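Local coordinates for protein Lysine/ornithine decarboxylase (Selenomonas ruminantium, PDB 5GJO) that decarboxylates both lysine and ornithine with similar efficiency, using pyridoxal 5'-phosphate as cofactor, to give cadaverine and putrescine, at residues K3-S8 and A265-T270; Y304-F309 and V345-M350. The protein carries 2 engineered substitutions. One frame throughout, in Å; residues are numbered along the deposited sequence.

Contact 1. Residues K3-S8 and A265-T270; sequences KNFRLS and AVNLVT. With SO4 (sulfate ion), chain E.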
loop_
_atom_site.group_PDB
_atom_site.type_symbol
_atom_site.label_atom_id
_atom_site.label_comp_id
_atom_site.label_asym_id
_atom_site.label_seq_id
_atom_site.Cartn_x
_atom_site.Cartn_y
_atom_site.Cartn_z
ATOM N N LYS A 3 -1.847 15.644 26.387
ATOM C CA LYS A 3 -0.853 16.176 25.412
ATOM C C LYS A 3 -0.494 15.100 24.362
ATOM O O LYS A 3 -0.111 14.017 24.751
ATOM C CB LYS A 3 0.414 16.582 26.164
ATOM C CG LYS A 3 1.377 17.449 25.368
ATOM C CD LYS A 3 1.181 18.964 25.592
ATOM C CE LYS A 3 2.015 19.455 26.779
ATOM N NZ LYS A 3 2.037 20.940 26.871
ATOM N N ASN A 4 -0.523 15.422 23.070
ATOM C CA ASN A 4 -0.099 14.488 22.058
ATOM C C ASN A 4 1.421 14.287 22.126
ATOM O O ASN A 4 2.108 15.192 22.568
ATOM C CB ASN A 4 -0.475 14.997 20.676
ATOM C CG ASN A 4 -1.966 15.144 20.497
ATOM O OD1 ASN A 4 -2.736 14.426 21.074
ATOM N ND2 ASN A 4 -2.344 16.183 19.775
ATOM N N PHE A 5 1.966 13.128 21.731
ATOM C CA PHE A 5 3.415 12.969 21.764
ATOM C C PHE A 5 3.983 13.776 20.589
ATOM O O PHE A 5 3.503 13.703 19.412
ATOM C CB PHE A 5 3.759 11.482 21.600
ATOM C CG PHE A 5 5.213 11.219 21.436
ATOM C CD1 PHE A 5 6.084 11.587 22.421
ATOM C CD2 PHE A 5 5.737 10.647 20.241
ATOM C CE1 PHE A 5 7.450 11.347 22.279
ATOM C CE2 PHE A 5 7.086 10.409 20.110
ATOM C CZ PHE A 5 7.941 10.744 21.125
ATOM N N ARG A 6 4.983 14.592 20.876
ATOM C CA ARG A 6 5.613 15.390 19.852
ATOM C C ARG A 6 7.068 15.548 20.183
ATOM O O ARG A 6 7.424 16.100 21.259
ATOM C CB ARG A 6 4.996 16.788 19.861
ATOM C CG ARG A 6 5.684 17.686 18.838
ATOM C CD ARG A 6 4.895 18.978 18.506
ATOM N NE ARG A 6 5.722 19.842 17.636
ATOM C CZ ARG A 6 5.280 20.921 16.992
ATOM N NH1 ARG A 6 4.032 21.284 17.118
ATOM N NH2 ARG A 6 6.132 21.645 16.237
ATOM N N LEU A 7 7.914 15.216 19.246
ATOM C CA LEU A 7 9.308 15.451 19.400
ATOM C C LEU A 7 9.626 16.938 19.296
ATOM O O LEU A 7 9.088 17.627 18.474
ATOM C CB LEU A 7 10.099 14.706 18.310
ATOM C CG LEU A 7 10.036 13.171 18.388
ATOM C CD1 LEU A 7 10.549 12.590 17.123
ATOM C CD2 LEU A 7 10.711 12.570 19.612
ATOM N N SER A 8 10.586 17.407 20.088
ATOM C CA SER A 8 11.113 18.727 19.921
ATOM C C SER A 8 12.079 18.812 18.758
ATOM O O SER A 8 12.612 17.862 18.326
ATOM C CB SER A 8 11.835 19.192 21.195
ATOM O OG SER A 8 13.078 18.549 21.317
ATOM N N ALA A 265 0.577 8.748 19.621
ATOM C CA ALA A 265 1.774 8.296 20.275
ATOM C C ALA A 265 2.989 8.124 19.374
ATOM O O ALA A 265 3.995 7.597 19.827
ATOM C CB ALA A 265 1.500 7.004 21.000
ATOM N N VAL A 266 2.900 8.450 18.081
ATOM C CA VAL A 266 3.919 8.157 17.096
ATOM C C VAL A 266 4.171 9.397 16.221
ATOM O O VAL A 266 3.184 10.098 15.847
ATOM C CB VAL A 266 3.537 6.943 16.247
ATOM C CG1 VAL A 266 4.652 6.602 15.273
ATOM C CG2 VAL A 266 3.168 5.751 17.096
ATOM N N ASN A 267 5.430 9.696 15.931
ATOM C CA ASN A 267 5.817 10.773 15.029
ATOM C C ASN A 267 6.675 10.160 13.920
ATOM O O ASN A 267 7.336 9.195 14.140
ATOM C CB ASN A 267 6.675 11.852 15.705
ATOM C CG ASN A 267 5.932 12.706 16.723
ATOM O OD1 ASN A 267 6.516 13.602 17.306
ATOM N ND2 ASN A 267 4.662 12.428 16.938
ATOM N N LEU A 268 6.620 10.741 12.735
ATOM C CA LEU A 268 7.533 10.441 11.644
ATOM C C LEU A 268 8.577 11.488 11.494
ATOM O O LEU A 268 8.263 12.741 11.472
ATOM C CB LEU A 268 6.798 10.359 10.310
ATOM C CG LEU A 268 7.634 10.182 9.068
ATOM C CD1 LEU A 268 8.218 8.775 8.987
ATOM C CD2 LEU A 268 6.667 10.406 7.892
ATOM N N VAL A 269 9.819 11.057 11.345
ATOM C CA VAL A 269 10.951 11.960 11.021
ATOM C C VAL A 269 11.470 11.609 9.627
ATOM O O VAL A 269 11.842 10.443 9.356
ATOM C CB VAL A 269 12.116 11.845 12.010
ATOM C CG1 VAL A 269 13.183 12.879 11.692
ATOM C CG2 VAL A 269 11.607 12.074 13.467
ATOM N N THR A 270 11.449 12.587 8.768
ATOM C CA THR A 270 11.817 12.418 7.364
ATOM C C THR A 270 12.710 13.548 6.922
ATOM O O THR A 270 12.526 14.706 7.365
ATOM C CB THR A 270 10.583 12.145 6.503
ATOM O OG1 THR A 270 10.960 12.048 5.130
ATOM C CG2 THR A 270 9.580 13.250 6.608
HETATM S S SO4 E . 3.764 24.268 14.179
HETATM O O1 SO4 E . 3.246 23.868 15.521
HETATM O O2 SO4 E . 2.643 24.268 13.212
HETATM O O3 SO4 E . 4.381 25.600 14.400
HETATM O O4 SO4 E . 4.863 23.452 13.591
#

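Contact 2. Residues Y304-F309 and V345-M350; sequences YPLHCF and VLVTEM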
loop_
_atom_site.group_PDB
_atom_site.type_symbol
_atom_site.label_atom_id
_atom_site.label_comp_id
_atom_site.label_asym_id
_atom_site.label_seq_id
_atom_site.Cartn_x
_atom_site.Cartn_y
_atom_site.Cartn_z
ATOM N N TYR A 304 -2.128 14.490 7.381
ATOM C CA TYR A 304 -1.315 14.438 8.579
ATOM C C TYR A 304 -0.721 15.808 8.908
ATOM O O TYR A 304 -0.391 16.558 7.999
ATOM C CB TYR A 304 -0.137 13.422 8.437
ATOM C CG TYR A 304 -0.692 12.041 8.225
ATOM C CD1 TYR A 304 -1.018 11.228 9.300
ATOM C CD2 TYR A 304 -0.889 11.571 6.958
ATOM C CE1 TYR A 304 -1.600 9.944 9.073
ATOM C CE2 TYR A 304 -1.457 10.308 6.728
ATOM C CZ TYR A 304 -1.855 9.541 7.771
ATOM O OH TYR A 304 -2.446 8.300 7.506
ATOM N N PRO A 305 -0.539 16.147 10.187
ATOM C CA PRO A 305 0.066 17.427 10.540
ATOM C C PRO A 305 1.579 17.421 10.275
ATOM O O PRO A 305 2.294 16.760 10.989
ATOM C CB PRO A 305 -0.170 17.566 12.061
ATOM C CG PRO A 305 -0.994 16.440 12.396
ATOM C CD PRO A 305 -1.009 15.414 11.378
ATOM N N LEU A 306 2.015 18.255 9.351
ATOM C CA LEU A 306 3.397 18.458 9.000
ATOM C C LEU A 306 3.966 19.644 9.717
ATOM O O LEU A 306 3.357 20.709 9.698
ATOM C CB LEU A 306 3.497 18.601 7.452
ATOM C CG LEU A 306 4.882 18.962 6.934
ATOM C CD1 LEU A 306 5.918 17.843 7.183
ATOM C CD2 LEU A 306 4.746 19.186 5.476
ATOM N N HIS A 307 5.146 19.497 10.303
ATOM C CA HIS A 307 5.861 20.561 10.983
ATOM C C HIS A 307 7.213 20.772 10.350
ATOM O O HIS A 307 8.027 19.852 10.309
ATOM C CB HIS A 307 6.023 20.293 12.496
ATOM C CG HIS A 307 4.715 19.960 13.152
ATOM N ND1 HIS A 307 4.234 18.652 13.316
ATOM C CD2 HIS A 307 3.714 20.763 13.556
ATOM C CE1 HIS A 307 3.024 18.686 13.847
ATOM N NE2 HIS A 307 2.669 19.945 13.972
ATOM N N CYS A 308 7.472 21.992 9.914
ATOM C CA CYS A 308 8.782 22.368 9.336
ATOM C C CYS A 308 9.491 23.225 10.343
ATOM O O CYS A 308 8.882 23.974 11.077
ATOM C CB CYS A 308 8.603 23.144 8.031
ATOM S SG CYS A 308 7.724 22.219 6.758
ATOM N N PHE A 309 10.770 23.190 10.379
ATOM C CA PHE A 309 11.480 24.031 11.371
ATOM C C PHE A 309 12.176 25.227 10.599
ATOM O O PHE A 309 12.581 25.093 9.430
ATOM C CB PHE A 309 12.470 23.135 12.143
ATOM C CG PHE A 309 11.838 21.998 12.905
ATOM C CD1 PHE A 309 11.137 22.207 14.076
ATOM C CD2 PHE A 309 11.901 20.692 12.427
ATOM C CE1 PHE A 309 10.556 21.206 14.786
ATOM C CE2 PHE A 309 11.293 19.673 13.140
ATOM C CZ PHE A 309 10.598 19.914 14.289
ATOM N N VAL A 345 12.019 17.225 8.598
ATOM C CA VAL A 345 10.688 17.636 8.962
ATOM C C VAL A 345 10.055 16.580 9.842
ATOM O O VAL A 345 10.503 15.385 9.880
ATOM C CB VAL A 345 9.770 17.947 7.737
ATOM C CG1 VAL A 345 10.366 19.108 6.951
ATOM C CG2 VAL A 345 9.484 16.739 6.877
ATOM N N LEU A 346 9.015 17.032 10.530
ATOM C CA LEU A 346 8.332 16.180 11.517
ATOM C C LEU A 346 6.867 16.041 11.246
ATOM O O LEU A 346 6.189 17.039 11.059
ATOM C CB LEU A 346 8.567 16.731 12.927
ATOM C CG LEU A 346 7.900 16.020 14.120
ATOM C CD1 LEU A 346 8.593 14.712 14.438
ATOM C CD2 LEU A 346 7.819 16.916 15.406
ATOM N N VAL A 347 6.349 14.798 11.256
ATOM C CA VAL A 347 4.942 14.593 11.113
ATOM C C VAL A 347 4.394 13.942 12.394
ATOM O O VAL A 347 4.908 12.872 12.852
ATOM C CB VAL A 347 4.570 13.711 9.899
ATOM C CG1 VAL A 347 3.063 13.669 9.688
ATOM C CG2 VAL A 347 5.218 14.271 8.667
ATOM N N THR A 348 3.390 14.572 12.987
ATOM C CA THR A 348 2.845 14.160 14.322
ATOM C C THR A 348 1.578 13.323 14.112
ATOM O O THR A 348 1.072 13.291 12.980
ATOM C CB THR A 348 2.634 15.313 15.322
ATOM O OG1 THR A 348 1.780 16.358 14.742
ATOM C CG2 THR A 348 3.958 15.846 15.701
ATOM N N GLU A 349 1.067 12.686 15.165
ATOM C CA GLU A 349 -0.177 11.922 15.093
ATOM C C GLU A 349 -0.150 10.937 13.902
ATOM O O GLU A 349 -1.144 10.846 13.135
ATOM C CB GLU A 349 -1.415 12.849 15.042
ATOM C CG GLU A 349 -1.611 13.672 16.363
ATOM C CD GLU A 349 -0.702 14.864 16.470
ATOM O OE1 GLU A 349 -0.644 15.712 15.566
ATOM O OE2 GLU A 349 0.008 14.994 17.478
ATOM N N MET A 350 0.939 10.191 13.830
ATOM C CA MET A 350 1.197 9.257 12.757
ATOM C C MET A 350 1.131 7.779 13.149
ATOM O O MET A 350 1.639 6.948 12.471
ATOM C CB MET A 350 2.513 9.608 12.078
ATOM C CG MET A 350 2.324 10.323 10.763
ATOM S SD MET A 350 3.195 9.504 9.466
ATOM C CE MET A 350 2.612 10.197 7.929
#

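Contact 1. Residues K3-S8 and A265-T270
F5 and L7 meet N267 where residues 3-8, an irregular lead-in to helix 9-18, cover the beginning of strand 266-276. This strand belongs to the β domain that accompanies the cofactor-binding TIM barrel in class-II (fold-type III) decarboxylases.

The polar part rests on one carboxamide, which grips the loop backbone from both of its ends. A chi1 of -69° sets N267 CG, anti to the carbonyl carbon, on the side of the loop; from there ND2 bonds F5 O at 3.0 Å. That oxygen lies close to the plane of the amide, whereas ND2 stands above the plane of the F5 carbonyl. OD1 accepts from L7 N at 2.9 Å, and the C=O...N angle of 165° puts the donor almost straight beyond the oxygen. These two bonds set the rotation of the amide; the second hydrogen of ND2 adds a bond to V266 O, 3.0 Å from ND2, approaching the side of that carbonyl. Asparagine suits the place because it brings a donor and an acceptor to a chain that forms no regular strand pairing here.

The apolar contact is that of L7 with V269: CD1 meets CG2 at 3.8 Å, the two side chains crossing at about a right angle, while V12 and L15 of helix 9-18 also pack on L7. Separately, the F5 ring packs against the A265 backbone, its CD2 lying 3.5 Å from A265 O in an oblique approach, and F372 and V25 pack on the same ring.

R6, between F5 and L7, turns from the strand as a long basic residue at an exposed position can. Its chain is extended from CG to NE, and the guanidinium meets a sulfate, probably from the crystallisation liquor: NH2 is weakly bonded to O4, while NH1 reaches O1 at 3.1 Å, with O1 in the guanidinium plane.

Contact 2. Residues Y304-F309 and V345-M350
H307 and L346 pair as antiparallel strand neighbours: H307 N gives to L346 O at 2.8 Å, and L346 N to H307 O at 3.0 Å. Past the non-hydrogen-bonded pair L306-V347, T348 N bonds P305 O at 3.2 Å; a proline can serve because the pairing takes its carbonyl and asks for no N-H, while its ring packs against E349 OE1 and T348 O.

H307 CG lies anti to the carbonyl carbon (chi1 -52°), and the ring turns its edge to L346 O, to which ND1 makes a second, weak bond. An alanine at H307 would probably leave L346 O with the backbone bond alone on this side and open a gap beside the T348 methyl. L306 CD1 touches V345 CG2 (3.7 Å) and V347 CG2 (3.9 Å), a methyl from each branched residue.

Beyond the strands, flexible M350 lays its CE over one face of the Y304 ring, 3.9 Å from the centroid, a CH-pi contact; SD, 4.8 Å from the centroid, adds a Met-aromatic contact. Y331 OH in turn bonds Y304 O.

Strand 344-347 lies between 306-307 and 266-276; V12 of helix 9-18 packs on L346, and strand 329-336 brings Y331 and F334 against L306.

Overall arrangement
From the N terminus, residues 3-8 lead into helix 9-18, and contact 1 closes a very long loop when the chain returns at 265-270, having built the parallel-stranded barrel in between. Contact 2 follows in series: its shorter loop, from 304-309 to 345-350, contains strands and no helix. The two neither nest nor cross, yet their centres lie only about 8 Å apart. Strands 266-276 and 344-347 are sheet neighbours, with L268 N probably bonded to V347 O and V345 N to T270 O. L7 O also packs on L346 CD2. Together they join the N-terminal segment, the strand following the barrel, and two later strands in one β domain.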